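PDB 2Y5J: dihydropteroate synthase from Burkholderia cenocepacia, which probably catalyses the condensation of para-aminobenzoate with 6-hydroxymethyl-7,8-dihydropterin diphosphate to give 7,8-dihydropteroate, a magnesium-dependent step of folate biosynthesis. Local coordinates for residues C13-L18 and V98-D103; L120-W125 and G142-H147. One frame throughout, in Å; residues are numbered along the deposited sequence.

Contact 1: residues C13-L18 and V98-D103; sequences CGRFEL and VPLSID
Pro99 lays its ring against one face of Phe16, and this is the tight part of the contact. Its CD lies over that face of the phenyl ring, 3.5 Å from the ring centroid and 18° off the ring normal, a CH-pi contact. Pro99 CG reaches the same side of the ring, 3.4 Å from Phe16 CD2. The aromatic group gets there because its CG stands anti to the carbonyl carbon (chi1 -54°). On the opposite face of the ring sits Arg15 CB, so the phenyl is held between its sequence neighbour and the proline. Around the proline the packing continues more lightly, with Leu18 CD2 3.8 Å from Pro99 CG and Cys13 SG 4.2 Å from Pro99 CB.

The Arg15 side is looser and wetter. The Arg15 side chain bends at chi3 (-81°), and Arg15 NH2 lies 3.8 Å from Leu100 CG, which meets the guanidinium at its edge. A water bridges the segments, accepting from Arg15 NH2 at 3.2 Å and probably donating to Val98 O at 3.0 Å. The guanidinium also has firmer partners, a salt bridge to Asp119 and a hydrogen bond to the Arg94 carbonyl.

Cys13 to Phe16 form a type II' beta turn, closed by Phe16 N to Cys13 O at 3.2 Å, with Cys13 N to Phe16 O completing the pair. This two-stranded hairpin is laid against the N-terminal end of strand 100-103, consistent with a hairpin closing the N-terminal end of this TIM barrel.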
ATOM      1  N   CYS A  13       3.164  12.791   2.685  1.00 31.82           N
ATOM      2  CA  CYS A  13       2.475  12.205   1.552  1.00 30.98           C
ATOM      3  C   CYS A  13       1.658  13.269   0.843  1.00 30.49           C
ATOM      4  O   CYS A  13       0.465  13.390   1.038  1.00 28.94           O
ATOM      5  CB  CYS A  13       1.758  10.938   2.035  1.00 31.95           C
ATOM      6  SG  CYS A  13       0.134  10.429   1.451  1.00 31.59           S
ATOM      7  N   GLY A  14       2.320  14.036  -0.023  1.00 32.15           N
ATOM      8  CA  GLY A  14       1.634  15.022  -0.841  1.00 30.84           C
ATOM      9  C   GLY A  14       1.180  16.165   0.040  1.00 32.23           C
ATOM     10  O   GLY A  14       1.984  16.704   0.794  1.00 33.07           O
ATOM     11  N   ARG A  15      -0.113  16.474  -0.008  1.00 32.79           N
ATOM     12  CA  ARG A  15      -0.717  17.535   0.786  1.00 33.29           C
ATOM     13  C   ARG A  15      -0.643  17.290   2.287  1.00 34.79           C
ATOM     14  O   ARG A  15      -0.790  18.257   3.046  1.00 35.22           O
ATOM     15  CB  ARG A  15      -2.191  17.721   0.399  1.00 33.64           C
ATOM     16  CG  ARG A  15      -2.415  18.390  -0.971  1.00 33.22           C
ATOM     17  CD  ARG A  15      -3.915  18.415  -1.296  1.00 34.91           C
ATOM     18  NE  ARG A  15      -4.401  17.149  -1.840  1.00 31.56           N
ATOM     19  CZ  ARG A  15      -5.678  16.858  -2.064  1.00 31.41           C
ATOM     20  NH1 ARG A  15      -6.645  17.711  -1.730  1.00 25.73           N
ATOM     21  NH2 ARG A  15      -5.969  15.657  -2.551  1.00 29.88           N
ATOM     22  N   PHE A  16      -0.400  16.042   2.703  1.00 34.38           N
ATOM     23  CA  PHE A  16      -0.645  15.602   4.072  1.00 32.81           C
ATOM     24  C   PHE A  16       0.602  15.078   4.758  1.00 34.56           C
ATOM     25  O   PHE A  16       1.406  14.336   4.196  1.00 36.81           O
ATOM     26  CB  PHE A  16      -1.733  14.536   4.047  1.00 32.82           C
ATOM     27  CG  PHE A  16      -2.997  14.970   3.348  1.00 30.82           C
ATOM     28  CD1 PHE A  16      -3.913  15.802   3.974  1.00 30.92           C
ATOM     29  CD2 PHE A  16      -3.254  14.570   2.051  1.00 28.76           C
ATOM     30  CE1 PHE A  16      -5.082  16.185   3.342  1.00 29.15           C
ATOM     31  CE2 PHE A  16      -4.429  14.924   1.402  1.00 26.24           C
ATOM     32  CZ  PHE A  16      -5.336  15.740   2.052  1.00 30.47           C
ATOM     33  N   GLU A  17       0.809  15.509   5.992  1.00 35.91           N
ATOM     34  CA  GLU A  17       1.885  14.974   6.804  1.00 36.65           C
ATOM     35  C   GLU A  17       1.129  13.923   7.619  1.00 36.46           C
ATOM     36  O   GLU A  17       0.209  14.259   8.369  1.00 36.33           O
ATOM     37  CB  GLU A  17       2.481  16.082   7.688  1.00 38.20           C
ATOM     38  CG  GLU A  17       3.712  16.833   7.162  1.00 41.59           C
ATOM     39  CD  GLU A  17       3.566  18.352   7.245  1.00 51.11           C
ATOM     40  OE1 GLU A  17       2.644  18.867   6.557  1.00 46.73           O
ATOM     41  OE2 GLU A  17       4.363  18.998   7.980  1.00 48.94           O
ATOM     42  N   LEU A  18       1.482  12.649   7.468  1.00 35.33           N
ATOM     43  CA  LEU A  18       0.625  11.608   8.003  1.00 32.40           C
ATOM     44  C   LEU A  18       1.471  11.044   9.109  1.00 32.72           C
ATOM     45  O   LEU A  18       2.672  10.812   8.965  1.00 31.87           O
ATOM     46  CB  LEU A  18       0.322  10.521   6.979  1.00 31.25           C
ATOM     47  CG  LEU A  18      -0.577  10.782   5.779  1.00 26.53           C
ATOM     48  CD1 LEU A  18      -0.631   9.507   4.928  1.00 22.50           C
ATOM     49  CD2 LEU A  18      -1.978  11.273   6.072  1.00 23.67           C
ATOM     50  N   VAL A  98      -8.781  14.252   1.301  1.00 45.29           N
ATOM     51  CA  VAL A  98      -8.154  13.057   1.864  1.00 43.43           C
ATOM     52  C   VAL A  98      -7.042  12.543   0.949  1.00 40.85           C
ATOM     53  O   VAL A  98      -7.198  12.532  -0.264  1.00 38.69           O
ATOM     54  CB  VAL A  98      -9.182  11.924   2.110  1.00 43.38           C
ATOM     55  CG1 VAL A  98     -10.190  11.834   1.002  1.00 44.37           C
ATOM     56  CG2 VAL A  98      -8.495  10.575   2.180  1.00 44.81           C
ATOM     57  N   PRO A  99      -5.929  12.063   1.525  1.00 40.13           N
ATOM     58  CA  PRO A  99      -4.884  11.469   0.698  1.00 38.59           C
ATOM     59  C   PRO A  99      -5.413  10.573  -0.425  1.00 38.19           C
ATOM     60  O   PRO A  99      -6.250   9.699  -0.188  1.00 36.16           O
ATOM     61  CB  PRO A  99      -4.071  10.676   1.718  1.00 39.44           C
ATOM     62  CG  PRO A  99      -4.230  11.409   2.988  1.00 36.73           C
ATOM     63  CD  PRO A  99      -5.556  12.107   2.953  1.00 39.01           C
ATOM     64  N   LEU A 100      -4.966  10.856  -1.647  1.00 36.82           N
ATOM     65  CA  LEU A 100      -5.442  10.180  -2.847  1.00 37.03           C
ATOM     66  C   LEU A 100      -4.252   9.421  -3.411  1.00 36.82           C
ATOM     67  O   LEU A 100      -3.184   9.998  -3.621  1.00 38.19           O
ATOM     68  CB  LEU A 100      -5.935  11.167  -3.914  1.00 36.80           C
ATOM     69  CG  LEU A 100      -7.038  12.202  -3.676  1.00 38.51           C
ATOM     70  CD1 LEU A 100      -7.287  12.965  -4.969  1.00 36.75           C
ATOM     71  CD2 LEU A 100      -8.333  11.518  -3.273  1.00 37.63           C
ATOM     72  N   SER A 101      -4.407   8.125  -3.657  1.00 36.33           N
ATOM     73  CA  SER A 101      -3.234   7.293  -3.922  1.00 35.21           C
ATOM     74  C   SER A 101      -3.402   6.678  -5.301  1.00 34.14           C
ATOM     75  O   SER A 101      -4.525   6.366  -5.705  1.00 35.75           O
ATOM     76  CB  SER A 101      -3.053   6.258  -2.817  1.00 34.17           C
ATOM     77  OG  SER A 101      -2.414   5.086  -3.277  1.00 38.01           O
ATOM     78  N   ILE A 102      -2.301   6.511  -6.022  1.00 32.42           N
ATOM     79  CA  ILE A 102      -2.403   5.956  -7.366  1.00 33.26           C
ATOM     80  C   ILE A 102      -1.737   4.584  -7.459  1.00 32.46           C
ATOM     81  O   ILE A 102      -0.599   4.429  -7.052  1.00 31.88           O
ATOM     82  CB  ILE A 102      -1.813   6.899  -8.453  1.00 33.91           C
ATOM     83  CG1 ILE A 102      -2.065   8.369  -8.112  1.00 32.94           C
ATOM     84  CG2 ILE A 102      -2.394   6.548  -9.826  1.00 34.32           C
ATOM     85  CD1 ILE A 102      -3.519   8.756  -8.328  1.00 39.30           C
ATOM     86  N   ASP A 103      -2.452   3.596  -7.985  1.00 32.49           N
ATOM     87  CA  ASP A 103      -1.916   2.250  -8.131  1.00 34.31           C
ATOM     88  C   ASP A 103      -1.475   2.119  -9.581  1.00 32.98           C
ATOM     89  O   ASP A 103      -2.265   1.746 -10.450  1.00 32.36           O
ATOM     90  CB  ASP A 103      -2.987   1.202  -7.773  1.00 35.44           C
ATOM     91  CG  ASP A 103      -2.443  -0.217  -7.645  1.00 38.25           C
ATOM     92  OD1 ASP A 103      -1.337  -0.425  -7.079  1.00 39.49           O
ATOM     93  OD2 ASP A 103      -3.202  -1.128  -8.060  1.00 40.92           O
TER
HETATM   94  O   HOH W   1      -8.862  14.427  -1.953  1.00 31.89           O

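Contact 2: residues L120-W125 and G142-H147. With EDO (1,2-ethanediol), chain B.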
ATOM      1  N   LEU A 120       0.134  10.277  -3.396  1.00 31.01           N
ATOM      2  CA  LEU A 120       0.939   9.092  -3.116  1.00 29.93           C
ATOM      3  C   LEU A 120       0.904   8.118  -4.282  1.00 29.79           C
ATOM      4  O   LEU A 120      -0.150   7.841  -4.871  1.00 28.56           O
ATOM      5  CB  LEU A 120       0.361   8.409  -1.875  1.00 30.80           C
ATOM      6  CG  LEU A 120       0.785   7.100  -1.199  1.00 33.40           C
ATOM      7  CD1 LEU A 120      -0.278   6.799  -0.130  1.00 36.23           C
ATOM      8  CD2 LEU A 120       0.877   5.876  -2.092  1.00 29.86           C
ATOM      9  N   ILE A 121       2.077   7.593  -4.610  1.00 28.66           N
ATOM     10  CA  ILE A 121       2.170   6.662  -5.718  1.00 29.80           C
ATOM     11  C   ILE A 121       2.420   5.274  -5.148  1.00 28.81           C
ATOM     12  O   ILE A 121       3.335   5.086  -4.364  1.00 27.17           O
ATOM     13  CB  ILE A 121       3.346   6.972  -6.663  1.00 31.02           C
ATOM     14  CG1 ILE A 121       3.207   8.360  -7.291  1.00 33.91           C
ATOM     15  CG2 ILE A 121       3.355   5.957  -7.802  1.00 32.36           C
ATOM     16  CD1 ILE A 121       2.029   8.516  -8.250  1.00 36.84           C
ATOM     17  N   ASN A 122       1.607   4.319  -5.583  1.00 29.27           N
ATOM     18  CA  ASN A 122       1.691   2.924  -5.184  1.00 29.93           C
ATOM     19  C   ASN A 122       2.147   2.030  -6.342  1.00 29.86           C
ATOM     20  O   ASN A 122       1.423   1.872  -7.338  1.00 29.76           O
ATOM     21  CB  ASN A 122       0.276   2.519  -4.782  1.00 31.83           C
ATOM     22  CG  ASN A 122       0.262   1.546  -3.649  1.00 33.41           C
ATOM     23  OD1 ASN A 122       0.696   0.407  -3.783  1.00 43.01           O
ATOM     24  ND2 ASN A 122      -0.153   2.024  -2.494  1.00 40.43           N
ATOM     25  N   ASP A 123       3.370   1.514  -6.264  1.00 27.63           N
ATOM     26  CA  ASP A 123       3.953   0.880  -7.439  1.00 28.41           C
ATOM     27  C   ASP A 123       4.468  -0.532  -7.163  1.00 28.76           C
ATOM     28  O   ASP A 123       5.528  -0.726  -6.545  1.00 28.35           O
ATOM     29  CB  ASP A 123       5.025   1.793  -8.046  1.00 27.87           C
ATOM     30  CG  ASP A 123       5.826   1.164  -9.181  1.00 31.13           C
ATOM     31  OD1 ASP A 123       5.340   0.338  -9.992  1.00 30.24           O
ATOM     32  OD2 ASP A 123       7.017   1.537  -9.284  1.00 30.85           O
ATOM     33  N   ILE A 124       3.694  -1.487  -7.671  1.00 28.87           N
ATOM     34  CA  ILE A 124       3.979  -2.925  -7.613  1.00 30.32           C
ATOM     35  C   ILE A 124       5.390  -3.200  -8.123  1.00 31.40           C
ATOM     36  O   ILE A 124       6.088  -4.097  -7.642  1.00 30.76           O
ATOM     37  CB  ILE A 124       2.961  -3.741  -8.448  1.00 31.06           C
ATOM     38  CG1 ILE A 124       3.020  -3.360  -9.930  1.00 31.79           C
ATOM     39  CG2 ILE A 124       1.517  -3.463  -7.979  1.00 27.02           C
ATOM     40  CD1 ILE A 124       2.061  -4.180 -10.790  1.00 33.27           C
ATOM     41  N   TRP A 125       5.853  -2.328  -9.016  1.00 31.08           N
ATOM     42  CA  TRP A 125       7.131  -2.583  -9.652  1.00 29.88           C
ATOM     43  C   TRP A 125       8.286  -1.958  -8.883  1.00 29.93           C
ATOM     44  O   TRP A 125       9.429  -2.240  -9.213  1.00 31.89           O
ATOM     45  CB  TRP A 125       7.096  -2.242 -11.146  1.00 30.97           C
ATOM     46  CG  TRP A 125       6.575  -3.407 -11.946  1.00 27.49           C
ATOM     47  CD1 TRP A 125       5.372  -3.509 -12.573  1.00 27.47           C
ATOM     48  CD2 TRP A 125       7.238  -4.658 -12.162  1.00 22.74           C
ATOM     49  NE1 TRP A 125       5.229  -4.748 -13.167  1.00 27.94           N
ATOM     50  CE2 TRP A 125       6.368  -5.474 -12.915  1.00 30.01           C
ATOM     51  CE3 TRP A 125       8.482  -5.166 -11.791  1.00 25.96           C
ATOM     52  CZ2 TRP A 125       6.706  -6.782 -13.293  1.00 30.58           C
ATOM     53  CZ3 TRP A 125       8.815  -6.474 -12.157  1.00 30.33           C
ATOM     54  CH2 TRP A 125       7.927  -7.270 -12.895  1.00 27.90           C
ATOM     55  N   GLY A 142       3.806  11.093  -1.580  1.00 30.14           N
ATOM     56  CA  GLY A 142       4.263   9.919  -0.836  1.00 30.78           C
ATOM     57  C   GLY A 142       4.592   8.831  -1.834  1.00 30.44           C
ATOM     58  O   GLY A 142       3.956   8.734  -2.898  1.00 30.89           O
ATOM     59  N   LEU A 143       5.587   8.014  -1.503  1.00 28.86           N
ATOM     60  CA  LEU A 143       5.920   6.940  -2.440  1.00 28.14           C
ATOM     61  C   LEU A 143       5.888   5.546  -1.804  1.00 27.56           C
ATOM     62  O   LEU A 143       6.596   5.291  -0.839  1.00 29.09           O
ATOM     63  CB  LEU A 143       7.214   7.260  -3.200  1.00 27.30           C
ATOM     64  CG  LEU A 143       7.351   8.610  -3.944  1.00 26.79           C
ATOM     65  CD1 LEU A 143       8.793   8.868  -4.375  1.00 21.76           C
ATOM     66  CD2 LEU A 143       6.525   8.770  -5.204  1.00 18.42           C
ATOM     67  N   CYS A 144       5.044   4.621  -2.237  1.00 25.44           N
ATOM     68  CA  CYS A 144       5.199   3.301  -1.621  1.00 25.85           C
ATOM     69  C   CYS A 144       5.734   2.269  -2.605  1.00 25.95           C
ATOM     70  O   CYS A 144       5.075   1.997  -3.600  1.00 25.24           O
ATOM     71  CB  CYS A 144       3.897   2.836  -0.965  1.00 26.26           C
ATOM     72  SG  CYS A 144       3.841   1.027  -0.798  1.00 29.06           S
ATOM     73  N   ALA A 145       6.958   1.795  -2.383  1.00 26.40           N
ATOM     74  CA  ALA A 145       7.623   0.751  -3.150  1.00 25.88           C
ATOM     75  C   ALA A 145       7.300  -0.638  -2.607  1.00 26.61           C
ATOM     76  O   ALA A 145       7.605  -0.945  -1.446  1.00 25.18           O
ATOM     77  CB  ALA A 145       9.128   0.901  -3.065  1.00 25.14           C
ATOM     78  N   MET A 146       6.727  -1.449  -3.494  1.00 26.51           N
ATOM     79  CA  MET A 146       6.281  -2.801  -3.178  1.00 28.64           C
ATOM     80  C   MET A 146       7.338  -3.806  -3.643  1.00 29.45           C
ATOM     81  O   MET A 146       8.067  -3.537  -4.606  1.00 30.59           O
ATOM     82  CB  MET A 146       4.913  -3.058  -3.829  1.00 26.99           C
ATOM     83  CG  MET A 146       4.081  -4.191  -3.237  1.00 27.13           C
ATOM     84  SD  MET A 146       2.720  -4.792  -4.274  1.00 27.48           S
ATOM     85  CE  MET A 146       3.783  -5.812  -5.316  1.00 22.57           C
ATOM     86  N   HIS A 147       7.433  -4.941  -2.950  1.00 30.21           N
ATOM     87  CA  HIS A 147       8.257  -6.069  -3.387  1.00 28.46           C
ATOM     88  C   HIS A 147       7.455  -6.996  -4.283  1.00 29.65           C
ATOM     89  O   HIS A 147       6.331  -7.410  -3.980  1.00 28.68           O
ATOM     90  CB  HIS A 147       8.762  -6.910  -2.210  1.00 27.66           C
ATOM     91  CG  HIS A 147       9.492  -8.154  -2.625  1.00 28.13           C
ATOM     92  ND1 HIS A 147       8.859  -9.345  -2.921  1.00 26.65           N
ATOM     93  CD2 HIS A 147      10.811  -8.376  -2.844  1.00 25.79           C
ATOM     94  CE1 HIS A 147       9.753 -10.257  -3.259  1.00 21.18           C
ATOM     95  NE2 HIS A 147      10.947  -9.693  -3.209  1.00 24.74           N
TER
HETATM   96  C1  EDO B1293      14.156 -10.533  -4.934  1.00 41.04           C
HETATM   97  O1  EDO B1293      13.503 -10.872  -3.708  1.00 31.86           O
HETATM   98  C2  EDO B1293      13.177  -9.791  -5.836  1.00 39.71           C
HETATM   99  O2  EDO B1293      13.809  -9.360  -7.045  1.00 39.57           O
HETATM  100  O   HOH W   2       8.717  -4.483  -6.990  1.00 27.70           O
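Gly142 and Ile121 begin the backbone pairing of two parallel strands, whose axes approach to 4.5 Å at an angle of 10°. Gly142 O accepts from Ile121 N at 2.8 Å, and Ile121 O from Cys144 N at 2.8 Å. Asp123 N then gives to Cys144 O at 3.2 Å, while the last bond, Met146 N to Asp123 O, is weak at 3.4 Å. Past it, a water donates to both Ile124 O and Met146 O and bridges the strand ends.

Apolar packing occupies both faces. Ile121 and Leu143 lie side by side, Leu143 CD2 being 3.9 Å from Ile121 CB; Leu120 and Cys144 meet lightly on the other face. At the C-terminal end Met146, bent at chi3 (80°), brings its CE back to Ile124 CB at 3.8 Å.

Of the polar side chains, Asn122 has its ND2 buried without a partner in the model, and Asp123 OD2 accepts from Phe127 N. His147 NE2 is hydrogen-bonded, 2.9 Å, to O1 of a 1,2-ethanediol in the plane of its ring, a molecule probably left from crystallisation.

Helix 132-136 completes this beta-alpha-beta unit; strands 100-103 and 190-193 flank the pair within the parallel sheet, and Met110 of helix 107-115 packs on Ile121 and Asp123.

Both contacts meet on one sheet: strand 100-103 of contact 1 pairs with strand 120-123 of contact 2, with Ile102 N 2.8 Å from Leu120 O and Ile102 O 2.7 Å from Asn122 N, both probable hydrogen bonds. Their centres lie about 12 Å apart. Contact 2 is the more central and almost wholly buried, a join between adjacent barrel strands made by backbone bonds, with mostly apolar contacts between side chains on both faces. Contact 1 is only partly buried and lies farther out, where an added hairpin meets the start of a strand through ring packing and a water bridge. Asp119, just before strand 120-123, binds Arg15 and Leu100 of contact 1 and pairs by its backbone with Gly142 of contact 2.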